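Local coordinates for putative triphosphoribosyl-dephospho-coA synthase (Archaeoglobus fulgidus DSM 4304, PDB 3H9P), which is of unproven function but, like other members of the CitG family, may bind ATP and make triphosphoribosyl-dephospho-CoA, at residues G59-L63 and A233-A237; A83-L87 and L150-F154; K155-E159 and L181-F185; L164-S170 and A243-R249. All blocks are in the same frame, centred on the assembly; numbering follows the deposited sequence.

Contact 1 (G59-L63 and A233-A237); sequences GAFLL and ADLTA
Small residues allow helices to pack closely, and two helices from distant parts of this all-helical chain illustrate the point. Segments 59-63 and 233-237 are helical throughout; their axes approach to 8.6 Å and run roughly parallel, with a signed crossing angle of -33°. The closest CA pair is A60 with D234, 4.3 Å apart. At G59 a CB would clash with D234 OD2 in its present position, so the missing side chain leaves room for the carboxylate; D234 OD2 lies 3.2 Å from G59 CA. One water joins the pair, accepting from G59 N at 3.0 Å and donating to D234 OD2 at 2.9 Å. A60 comes next, its N 3.1 Å and its CB 3.3 Å from D234 OD1, with the aspartate in an m rotamer (chi1 -68°) and its CB directed toward the facing helix. One turn on from G59, L63 (m, t) extends CD1 to 3.6 Å from D234 O and 3.9 Å from L235 CD2. The contact is wholly buried, about 2 Å from the centre of the chain: F16 of helix 13-21 packs on A60 and D234, helix 145-151 covers L62 and L63, and helix 171-182 lies against L235 and T236.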
loop_
_atom_site.group_PDB
_atom_site.type_symbol
_atom_site.label_atom_id
_atom_site.label_comp_id
_atom_site.label_asym_id
_atom_site.label_seq_id
_atom_site.Cartn_x
_atom_site.Cartn_y
_atom_site.Cartn_z
ATOM N N GLY A 59 -7.180 -0.159 -13.725
ATOM C CA GLY A 59 -8.123 -0.753 -12.783
ATOM C C GLY A 59 -9.378 -1.208 -13.473
ATOM O O GLY A 59 -9.929 -2.254 -13.142
ATOM N N ALA A 60 -9.826 -0.430 -14.463
ATOM C CA ALA A 60 -10.976 -0.847 -15.257
ATOM C C ALA A 60 -10.721 -2.240 -15.853
ATOM O O ALA A 60 -11.574 -3.147 -15.704
ATOM C CB ALA A 60 -11.302 0.164 -16.302
ATOM N N PHE A 61 -9.535 -2.434 -16.452
ATOM C CA PHE A 61 -9.158 -3.756 -17.046
ATOM C C PHE A 61 -9.004 -4.894 -16.074
ATOM O O PHE A 61 -9.351 -6.080 -16.365
ATOM C CB PHE A 61 -7.861 -3.622 -17.849
ATOM C CG PHE A 61 -7.975 -2.682 -19.026
ATOM C CD1 PHE A 61 -9.139 -2.656 -19.807
ATOM C CD2 PHE A 61 -6.916 -1.894 -19.390
ATOM C CE1 PHE A 61 -9.245 -1.858 -20.905
ATOM C CE2 PHE A 61 -7.002 -1.067 -20.505
ATOM C CZ PHE A 61 -8.190 -1.051 -21.262
ATOM N N LEU A 62 -8.459 -4.561 -14.909
ATOM C CA LEU A 62 -8.295 -5.569 -13.864
ATOM C C LEU A 62 -9.675 -6.007 -13.334
ATOM O O LEU A 62 -9.846 -7.140 -12.894
ATOM C CB LEU A 62 -7.400 -5.034 -12.741
ATOM C CG LEU A 62 -7.063 -5.904 -11.540
ATOM C CD1 LEU A 62 -6.454 -7.286 -11.926
ATOM C CD2 LEU A 62 -6.150 -5.108 -10.568
ATOM N N LEU A 63 -10.630 -5.084 -13.355
ATOM C CA LEU A 63 -12.008 -5.382 -12.996
ATOM C C LEU A 63 -12.711 -6.144 -14.129
ATOM O O LEU A 63 -13.376 -7.181 -13.889
ATOM C CB LEU A 63 -12.800 -4.106 -12.649
ATOM C CG LEU A 63 -12.574 -3.380 -11.310
ATOM C CD1 LEU A 63 -13.264 -2.003 -11.270
ATOM C CD2 LEU A 63 -13.056 -4.261 -10.116
ATOM N N ALA A 233 -14.572 5.656 -11.413
ATOM C CA ALA A 233 -14.867 5.449 -12.815
ATOM C C ALA A 233 -14.628 3.981 -13.229
ATOM O O ALA A 233 -15.440 3.400 -13.973
ATOM C CB ALA A 233 -14.037 6.402 -13.677
ATOM N N ASP A 234 -13.548 3.380 -12.747
ATOM C CA ASP A 234 -13.317 1.935 -12.953
ATOM C C ASP A 234 -14.548 1.130 -12.540
ATOM O O ASP A 234 -15.051 0.320 -13.330
ATOM C CB ASP A 234 -12.055 1.428 -12.209
ATOM C CG ASP A 234 -10.738 2.003 -12.806
ATOM O OD1 ASP A 234 -10.772 2.443 -13.970
ATOM O OD2 ASP A 234 -9.661 2.005 -12.143
ATOM N N LEU A 235 -15.066 1.386 -11.325
ATOM C CA LEU A 235 -16.193 0.625 -10.781
ATOM C C LEU A 235 -17.482 0.953 -11.504
ATOM O O LEU A 235 -18.420 0.141 -11.561
ATOM C CB LEU A 235 -16.343 0.907 -9.288
ATOM C CG LEU A 235 -15.252 0.266 -8.415
ATOM C CD1 LEU A 235 -15.068 1.017 -7.085
ATOM C CD2 LEU A 235 -15.531 -1.203 -8.139
ATOM N N THR A 236 -17.548 2.144 -12.077
ATOM C CA THR A 236 -18.733 2.503 -12.823
ATOM C C THR A 236 -18.790 1.632 -14.099
ATOM O O THR A 236 -19.846 1.171 -14.514
ATOM C CB THR A 236 -18.692 3.994 -13.116
ATOM O OG1 THR A 236 -18.739 4.655 -11.863
ATOM C CG2 THR A 236 -19.881 4.466 -14.006
ATOM N N ALA A 237 -17.629 1.377 -14.673
ATOM C CA ALA A 237 -17.532 0.605 -15.893
ATOM C C ALA A 237 -17.840 -0.842 -15.640
ATOM O O ALA A 237 -18.502 -1.468 -16.450
ATOM C CB ALA A 237 -16.114 0.748 -16.514
HETATM O O HOH W 1 -7.198 2.834 -13.405
#

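Contact 2 (A83-L87 and L150-F154); sequences ARNRL and LVDGF
The end of helix 145-151 and the turn leading to helix 155-167 make up one side of this contact, an example of a tight turn between consecutive helices packed against a third, helix 76-88. At its apolar centre L87 (m, t) places CD1 3.9 Å from L150 CG and 4.0 Å from F154 CE2, while A83 CB lies 4.0 Å from the same F154 CE2. A83 and L87 are one turn apart, joined by the bond L87 N to A83 O (2.8 Å), and so form a continuous surface beside the phenyl ring (chi1 -70°). Opposite, helix 145-151 ends at V151; D152 leaves helical angles, G153 has phi/psi 80/25, a conformation suited to glycine, and F154 at 64/42 occupies the N-cap position of the next helix. D152 OD1 hydrogen-bonds to K155 N beyond the turn. The backbones are nearest at R84 and G153, whose CA atoms are 5.4 Å apart. At the polar edge R84, extended through chi1 and chi2 (both t), lays one guanidinium face over D152 CA and G153 N. Its edge meets the carbonyl at the helix end: R84 NH2 donates to V151 O at 2.7 Å, and R84 NE makes a weak hydrogen bond to V151 O at 2.8 Å.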
loop_
_atom_site.group_PDB
_atom_site.type_symbol
_atom_site.label_atom_id
_atom_site.label_comp_id
_atom_site.label_asym_id
_atom_site.label_seq_id
_atom_site.Cartn_x
_atom_site.Cartn_y
_atom_site.Cartn_z
ATOM N N ALA A 83 -16.593 -15.533 -12.278
ATOM C CA ALA A 83 -15.342 -14.733 -12.332
ATOM C C ALA A 83 -14.534 -14.910 -11.038
ATOM O O ALA A 83 -13.337 -15.117 -11.064
ATOM C CB ALA A 83 -15.650 -13.244 -12.594
ATOM N N ARG A 84 -15.208 -14.867 -9.897
ATOM C CA ARG A 84 -14.522 -15.159 -8.632
ATOM C C ARG A 84 -13.920 -16.573 -8.654
ATOM O O ARG A 84 -12.781 -16.773 -8.230
ATOM C CB ARG A 84 -15.477 -15.031 -7.465
ATOM C CG ARG A 84 -14.883 -15.427 -6.153
ATOM C CD ARG A 84 -15.905 -15.224 -5.096
ATOM N NE ARG A 84 -15.344 -14.751 -3.850
ATOM C CZ ARG A 84 -16.035 -14.698 -2.707
ATOM N NH1 ARG A 84 -17.316 -15.096 -2.668
ATOM N NH2 ARG A 84 -15.447 -14.256 -1.595
ATOM N N ASN A 85 -14.697 -17.540 -9.129
ATOM C CA ASN A 85 -14.230 -18.915 -9.260
ATOM C C ASN A 85 -13.028 -19.055 -10.216
ATOM O O ASN A 85 -12.034 -19.687 -9.884
ATOM C CB ASN A 85 -15.388 -19.816 -9.683
ATOM C CG ASN A 85 -16.408 -20.043 -8.543
ATOM O OD1 ASN A 85 -16.069 -19.949 -7.354
ATOM N ND2 ASN A 85 -17.651 -20.358 -8.905
ATOM N N ARG A 86 -13.100 -18.425 -11.385
ATOM C CA ARG A 86 -11.945 -18.388 -12.250
ATOM C C ARG A 86 -10.747 -17.693 -11.599
ATOM O O ARG A 86 -9.612 -18.096 -11.803
ATOM C CB ARG A 86 -12.269 -17.767 -13.615
ATOM C CG ARG A 86 -13.033 -18.700 -14.510
ATOM C CD ARG A 86 -13.175 -18.162 -15.975
ATOM N NE ARG A 86 -13.696 -19.253 -16.801
ATOM C CZ ARG A 86 -14.996 -19.504 -16.972
ATOM N NH1 ARG A 86 -15.924 -18.714 -16.420
ATOM N NH2 ARG A 86 -15.368 -20.549 -17.697
ATOM N N LEU A 87 -10.994 -16.658 -10.808
ATOM C CA LEU A 87 -9.893 -15.942 -10.122
ATOM C C LEU A 87 -9.151 -16.835 -9.130
ATOM O O LEU A 87 -7.911 -16.783 -9.021
ATOM C CB LEU A 87 -10.430 -14.684 -9.416
ATOM C CG LEU A 87 -10.668 -13.500 -10.345
ATOM C CD1 LEU A 87 -11.643 -12.493 -9.695
ATOM C CD2 LEU A 87 -9.364 -12.815 -10.760
ATOM N N LEU A 150 -12.193 -8.295 -6.417
ATOM C CA LEU A 150 -11.650 -9.495 -7.004
ATOM C C LEU A 150 -11.787 -10.646 -6.022
ATOM O O LEU A 150 -11.854 -11.815 -6.438
ATOM C CB LEU A 150 -10.201 -9.292 -7.479
ATOM C CG LEU A 150 -10.109 -9.027 -9.013
ATOM C CD1 LEU A 150 -10.772 -7.744 -9.386
ATOM C CD2 LEU A 150 -8.676 -9.047 -9.546
ATOM N N VAL A 151 -11.868 -10.314 -4.733
ATOM C CA VAL A 151 -11.910 -11.334 -3.703
ATOM C C VAL A 151 -13.331 -11.717 -3.209
ATOM O O VAL A 151 -13.543 -12.831 -2.807
ATOM C CB VAL A 151 -10.977 -10.975 -2.495
ATOM C CG1 VAL A 151 -11.337 -11.788 -1.277
ATOM C CG2 VAL A 151 -9.501 -11.213 -2.857
ATOM N N ASP A 152 -14.288 -10.798 -3.246
ATOM C CA ASP A 152 -15.558 -11.020 -2.591
ATOM C C ASP A 152 -16.678 -11.152 -3.582
ATOM O O ASP A 152 -17.799 -10.871 -3.236
ATOM C CB ASP A 152 -15.908 -9.852 -1.645
ATOM C CG ASP A 152 -16.200 -8.496 -2.404
ATOM O OD1 ASP A 152 -16.475 -8.421 -3.662
ATOM O OD2 ASP A 152 -16.153 -7.470 -1.701
ATOM N N GLY A 153 -16.386 -11.497 -4.826
ATOM C CA GLY A 153 -17.439 -11.647 -5.813
ATOM C C GLY A 153 -17.961 -10.362 -6.442
ATOM O O GLY A 153 -19.090 -10.323 -6.893
ATOM N N PHE A 154 -17.170 -9.302 -6.477
ATOM C CA PHE A 154 -17.605 -8.102 -7.201
ATOM C C PHE A 154 -18.859 -7.431 -6.589
ATOM O O PHE A 154 -19.751 -6.983 -7.305
ATOM C CB PHE A 154 -17.818 -8.414 -8.705
ATOM C CG PHE A 154 -16.533 -8.674 -9.450
ATOM C CD1 PHE A 154 -15.840 -7.622 -10.059
ATOM C CD2 PHE A 154 -16.010 -9.952 -9.517
ATOM C CE1 PHE A 154 -14.658 -7.843 -10.700
ATOM C CE2 PHE A 154 -14.820 -10.196 -10.180
ATOM C CZ PHE A 154 -14.126 -9.129 -10.781
#

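Contact 3 (K155-E159 and L181-F185); sequences KISIE and LLSKF
Helices 155-167 and 171-182, consecutive in this all-helical fold, form a helical hairpin whose open end is this contact. Segment 155-159 is the first turn of its helix, with E159 N bonded to K155 O at 3.2 Å. Segment 181-185 unwinds from helix 171-182, and F185, at phi/psi -128/120, is extended, although F185 N still reaches L181 O at 3.1 Å. The backbones stay well apart, the nearest CA atoms being I156 and L181 at 8.7 Å, so side chains must span the gap. I156 (m, t) points its CB toward the partner: its CD1 stands over the face of the F185 ring, 4.2 Å from the centroid and 19° off the normal, a CH-pi contact, while I156 CG1 is 3.7 Å from F185 CZ. I156 CG2 meets L181 CD2 at 4.0 Å. The F185 rotamer (chi1 -61°, chi2 -72°) sets the ring for this meeting and leaves its edge facing E159. Farther out, E159 and K184, both with CB toward the other segment, meet at their ends, the glutamate t, t and the lysine t, t, t before chi4 turns to 97°. This brings K184 NZ to 3.1 Å from E159 OE2, a salt bridge at the partly exposed border.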
loop_
_atom_site.group_PDB
_atom_site.type_symbol
_atom_site.label_atom_id
_atom_site.label_comp_id
_atom_site.label_asym_id
_atom_site.label_seq_id
_atom_site.Cartn_x
_atom_site.Cartn_y
_atom_site.Cartn_z
ATOM N N LYS A 155 -18.903 -7.338 -5.273
ATOM C CA LYS A 155 -20.070 -6.763 -4.581
ATOM C C LYS A 155 -20.374 -5.289 -4.940
ATOM O O LYS A 155 -21.529 -4.926 -5.103
ATOM C CB LYS A 155 -19.963 -6.969 -3.084
ATOM C CG LYS A 155 -20.352 -8.408 -2.681
ATOM C CD LYS A 155 -19.642 -8.863 -1.405
ATOM C CE LYS A 155 -20.204 -8.225 -0.135
ATOM N NZ LYS A 155 -19.302 -8.456 1.070
ATOM N N ILE A 156 -19.364 -4.450 -5.080
ATOM C CA ILE A 156 -19.619 -3.082 -5.523
ATOM C C ILE A 156 -20.191 -2.999 -6.952
ATOM O O ILE A 156 -21.139 -2.276 -7.211
ATOM C CB ILE A 156 -18.358 -2.214 -5.365
ATOM C CG1 ILE A 156 -17.964 -2.197 -3.875
ATOM C CG2 ILE A 156 -18.624 -0.810 -5.861
ATOM C CD1 ILE A 156 -16.453 -1.888 -3.567
ATOM N N SER A 157 -19.665 -3.792 -7.865
ATOM C CA SER A 157 -20.112 -3.770 -9.235
ATOM C C SER A 157 -21.569 -4.187 -9.394
ATOM O O SER A 157 -22.308 -3.588 -10.182
ATOM C CB SER A 157 -19.200 -4.681 -10.081
ATOM O OG SER A 157 -17.863 -4.202 -9.987
ATOM N N ILE A 158 -21.952 -5.229 -8.671
ATOM C CA ILE A 158 -23.337 -5.741 -8.607
ATOM C C ILE A 158 -24.316 -4.705 -8.058
ATOM O O ILE A 158 -25.379 -4.486 -8.641
ATOM C CB ILE A 158 -23.422 -7.031 -7.729
ATOM C CG1 ILE A 158 -22.695 -8.166 -8.437
ATOM C CG2 ILE A 158 -24.903 -7.440 -7.404
ATOM C CD1 ILE A 158 -22.325 -9.318 -7.526
ATOM N N GLU A 159 -23.931 -4.055 -6.970
ATOM C CA GLU A 159 -24.726 -2.980 -6.362
ATOM C C GLU A 159 -24.858 -1.818 -7.346
ATOM O O GLU A 159 -25.937 -1.242 -7.489
ATOM C CB GLU A 159 -24.088 -2.514 -5.022
ATOM C CG GLU A 159 -24.549 -1.153 -4.548
ATOM C CD GLU A 159 -23.630 -0.499 -3.517
ATOM O OE1 GLU A 159 -22.494 -1.004 -3.245
ATOM O OE2 GLU A 159 -24.049 0.560 -2.972
ATOM N N LEU A 181 -21.239 6.308 -6.418
ATOM C CA LEU A 181 -20.028 5.597 -5.992
ATOM C C LEU A 181 -19.021 6.608 -5.411
ATOM O O LEU A 181 -18.384 6.347 -4.385
ATOM C CB LEU A 181 -19.430 4.757 -7.125
ATOM C CG LEU A 181 -20.328 3.647 -7.710
ATOM C CD1 LEU A 181 -19.762 2.966 -8.995
ATOM C CD2 LEU A 181 -20.615 2.622 -6.666
ATOM N N LEU A 182 -18.924 7.779 -6.037
ATOM C CA LEU A 182 -18.068 8.837 -5.525
ATOM C C LEU A 182 -18.403 9.216 -4.058
ATOM O O LEU A 182 -17.490 9.415 -3.233
ATOM C CB LEU A 182 -18.113 10.065 -6.454
ATOM C CG LEU A 182 -16.964 11.088 -6.373
ATOM C CD1 LEU A 182 -15.586 10.480 -6.784
ATOM C CD2 LEU A 182 -17.293 12.317 -7.196
ATOM N N SER A 183 -19.683 9.287 -3.702
ATOM C CA SER A 183 -20.005 9.602 -2.284
ATOM C C SER A 183 -19.886 8.453 -1.278
ATOM O O SER A 183 -20.094 8.655 -0.080
ATOM C CB SER A 183 -21.334 10.374 -2.079
ATOM O OG SER A 183 -22.111 10.490 -3.241
ATOM N N LYS A 184 -19.536 7.268 -1.733
ATOM C CA LYS A 184 -19.650 6.108 -0.873
ATOM C C LYS A 184 -18.269 5.538 -0.570
ATOM O O LYS A 184 -18.014 5.029 0.513
ATOM C CB LYS A 184 -20.540 5.072 -1.569
ATOM C CG LYS A 184 -21.058 3.972 -0.715
ATOM C CD LYS A 184 -21.878 3.032 -1.576
ATOM C CE LYS A 184 -22.566 1.977 -0.764
ATOM N NZ LYS A 184 -23.950 2.423 -0.516
ATOM N N PHE A 185 -17.368 5.621 -1.535
ATOM C CA PHE A 185 -16.090 4.953 -1.374
ATOM C C PHE A 185 -15.027 5.983 -1.640
ATOM O O PHE A 185 -15.025 6.585 -2.712
ATOM C CB PHE A 185 -15.962 3.776 -2.338
ATOM C CG PHE A 185 -17.009 2.714 -2.146
ATOM C CD1 PHE A 185 -16.978 1.874 -1.028
ATOM C CD2 PHE A 185 -18.007 2.552 -3.088
ATOM C CE1 PHE A 185 -17.922 0.893 -0.865
ATOM C CE2 PHE A 185 -18.980 1.576 -2.931
ATOM C CZ PHE A 185 -18.955 0.751 -1.819
#

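Contact 4 (L164-S170 and A243-R249); sequences LLSFGNS and ALAEGWR
The indole of the penultimate residue W248 is sandwiched between L164 and N169 where the residues after helix 230-246 pack on the end of helix 155-167 and the turn after it. Both helices end before a glycine of positive phi, G168 (126/149) and G247 (120/96), after which both segments (the first over G168-S170) are extended. The nearest CA pairs are L165 with W248 (5.7 Å) and N169 with R249 (5.6 Å). L164 CB lies 4.2 Å from the centroid of the W248 six-membered ring and N169 CA 3.7 Å from that of the five-membered ring, CH-pi contacts on opposite faces. L165 (m, t) brings CD2 to 3.6 Å from W248 CB and 3.8 Å from A243 CB. N169 (chi1 t) donates from ND2 to W248 O at 2.8 Å; its backbone N makes a weak 3.5 Å bond to the terminal carboxylate R249 OXT. This surface contact lies beside helix 171-182, whose N-cap is S170, with S170 OG hydrogen-bonded to A173 N; V174 touches W248 and L177 touches L164.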
loop_
_atom_site.group_PDB
_atom_site.type_symbol
_atom_site.label_atom_id
_atom_site.label_comp_id
_atom_site.label_asym_id
_atom_site.label_seq_id
_atom_site.Cartn_x
_atom_site.Cartn_y
_atom_site.Cartn_z
ATOM N N LEU A 164 -28.172 1.058 -11.683
ATOM C CA LEU A 164 -28.437 1.361 -13.101
ATOM C C LEU A 164 -29.733 0.761 -13.577
ATOM O O LEU A 164 -30.558 1.453 -14.196
ATOM C CB LEU A 164 -27.303 0.852 -13.999
ATOM C CG LEU A 164 -25.944 1.567 -13.919
ATOM C CD1 LEU A 164 -24.835 0.733 -14.612
ATOM C CD2 LEU A 164 -25.982 3.066 -14.432
ATOM N N LEU A 165 -29.905 -0.531 -13.293
ATOM C CA LEU A 165 -31.110 -1.232 -13.675
ATOM C C LEU A 165 -32.366 -0.565 -13.124
ATOM O O LEU A 165 -33.358 -0.519 -13.829
ATOM C CB LEU A 165 -31.064 -2.709 -13.274
ATOM C CG LEU A 165 -30.020 -3.629 -13.927
ATOM C CD1 LEU A 165 -30.347 -5.042 -13.475
ATOM C CD2 LEU A 165 -30.005 -3.516 -15.466
ATOM N N SER A 166 -32.346 -0.039 -11.895
ATOM C CA SER A 166 -33.568 0.631 -11.396
ATOM C C SER A 166 -33.806 1.948 -12.097
ATOM O O SER A 166 -34.906 2.482 -12.066
ATOM C CB SER A 166 -33.607 0.793 -9.873
ATOM O OG SER A 166 -32.509 1.527 -9.404
ATOM N N PHE A 167 -32.786 2.431 -12.791
ATOM C CA PHE A 167 -32.862 3.722 -13.454
ATOM C C PHE A 167 -33.460 3.651 -14.844
ATOM O O PHE A 167 -34.450 4.321 -15.119
ATOM C CB PHE A 167 -31.481 4.347 -13.547
ATOM C CG PHE A 167 -31.374 5.657 -12.874
ATOM C CD1 PHE A 167 -30.775 5.749 -11.623
ATOM C CD2 PHE A 167 -31.878 6.799 -13.472
ATOM C CE1 PHE A 167 -30.689 6.959 -10.981
ATOM C CE2 PHE A 167 -31.798 8.023 -12.830
ATOM C CZ PHE A 167 -31.201 8.098 -11.586
ATOM N N GLY A 168 -32.867 2.855 -15.727
ATOM C CA GLY A 168 -33.231 2.904 -17.127
ATOM C C GLY A 168 -31.995 3.127 -17.982
ATOM O O GLY A 168 -31.023 3.771 -17.553
ATOM N N ASN A 169 -32.005 2.581 -19.194
ATOM C CA ASN A 169 -30.850 2.734 -20.052
ATOM C C ASN A 169 -30.710 4.180 -20.487
ATOM O O ASN A 169 -31.502 4.669 -21.310
ATOM C CB ASN A 169 -30.889 1.786 -21.250
ATOM C CG ASN A 169 -29.498 1.437 -21.748
ATOM O OD1 ASN A 169 -28.651 2.319 -21.964
ATOM N ND2 ASN A 169 -29.243 0.142 -21.920
ATOM N N SER A 170 -29.732 4.869 -19.898
ATOM C CA SER A 170 -29.481 6.276 -20.212
ATOM C C SER A 170 -28.097 6.658 -19.753
ATOM O O SER A 170 -27.547 6.031 -18.864
ATOM C CB SER A 170 -30.536 7.199 -19.561
ATOM O OG SER A 170 -30.411 7.239 -18.143
ATOM N N ALA A 243 -24.666 -4.711 -15.688
ATOM C CA ALA A 243 -26.052 -4.323 -15.987
ATOM C C ALA A 243 -26.452 -4.716 -17.421
ATOM O O ALA A 243 -27.619 -5.127 -17.678
ATOM C CB ALA A 243 -26.273 -2.818 -15.729
ATOM N N LEU A 244 -25.487 -4.562 -18.340
ATOM C CA LEU A 244 -25.650 -4.972 -19.758
ATOM C C LEU A 244 -25.927 -6.452 -19.889
ATOM O O LEU A 244 -26.819 -6.868 -20.650
ATOM C CB LEU A 244 -24.400 -4.661 -20.581
ATOM C CG LEU A 244 -24.101 -3.180 -20.825
ATOM C CD1 LEU A 244 -22.816 -3.048 -21.582
ATOM C CD2 LEU A 244 -25.261 -2.492 -21.579
ATOM N N ALA A 245 -25.172 -7.248 -19.141
ATOM C CA ALA A 245 -25.341 -8.675 -19.228
ATOM C C ALA A 245 -26.650 -9.082 -18.623
ATOM O O ALA A 245 -27.255 -10.034 -19.074
ATOM C CB ALA A 245 -24.207 -9.405 -18.562
ATOM N N GLU A 246 -27.096 -8.351 -17.606
ATOM C CA GLU A 246 -28.354 -8.697 -16.924
ATOM C C GLU A 246 -29.569 -8.382 -17.818
ATOM O O GLU A 246 -30.545 -9.120 -17.864
ATOM C CB GLU A 246 -28.443 -7.965 -15.573
ATOM C CG GLU A 246 -29.634 -8.376 -14.686
ATOM C CD GLU A 246 -29.686 -9.880 -14.346
ATOM O OE1 GLU A 246 -28.645 -10.567 -14.301
ATOM O OE2 GLU A 246 -30.802 -10.373 -14.101
ATOM N N GLY A 247 -29.483 -7.273 -18.537
ATOM C CA GLY A 247 -30.539 -6.830 -19.448
ATOM C C GLY A 247 -30.968 -5.482 -18.935
ATOM O O GLY A 247 -31.772 -5.406 -18.027
ATOM N N TRP A 248 -30.407 -4.425 -19.507
ATOM C CA TRP A 248 -30.670 -3.049 -19.092
ATOM C C TRP A 248 -31.519 -2.355 -20.167
ATOM O O TRP A 248 -31.015 -1.878 -21.174
ATOM C CB TRP A 248 -29.330 -2.337 -18.809
ATOM C CG TRP A 248 -29.402 -0.929 -18.245
ATOM C CD1 TRP A 248 -30.446 -0.345 -17.561
ATOM C CD2 TRP A 248 -28.366 0.059 -18.308
ATOM N NE1 TRP A 248 -30.117 0.954 -17.211
ATOM C CE2 TRP A 248 -28.851 1.224 -17.657
ATOM C CE3 TRP A 248 -27.083 0.081 -18.871
ATOM C CZ2 TRP A 248 -28.102 2.398 -17.566
ATOM C CZ3 TRP A 248 -26.324 1.246 -18.756
ATOM C CH2 TRP A 248 -26.841 2.391 -18.111
ATOM N N ARG A 249 -32.832 -2.317 -19.941
ATOM C CA ARG A 249 -33.794 -1.923 -20.987
ATOM C C ARG A 249 -34.335 -0.571 -20.594
ATOM O O ARG A 249 -35.148 -0.540 -19.659
ATOM C CB ARG A 249 -34.977 -2.909 -21.083
ATOM C CG ARG A 249 -34.721 -4.356 -20.601
ATOM C CD ARG A 249 -34.718 -5.322 -21.770
ATOM N NE ARG A 249 -34.497 -6.721 -21.383
ATOM C CZ ARG A 249 -33.521 -7.480 -21.882
ATOM N NH1 ARG A 249 -32.689 -6.980 -22.773
ATOM N NH2 ARG A 249 -33.383 -8.749 -21.518
ATOM O OXT ARG A 249 -33.970 0.473 -21.170
#

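Read from the N terminus, the four contacts show how a helical chain is folded back on itself by closures of different span. Helix 58-68 opens contact 1, which waits 170 residues for helix 230-246. Within that span, contact 2 joins helix 76-88 to the turn after helix 145-151, and contact 3 then closes the short hairpin of helices 155-167 and 171-182; these two follow in series. Contact 4 starts on helix 155-167 and ends at the C terminus, crossing contacts 1 and 3. Contact 1 touches both enclosed contacts, through L63 with F154 and L235 with I156, whereas contact 4 lies at the periphery, its centre about 17 Å from that of contact 1.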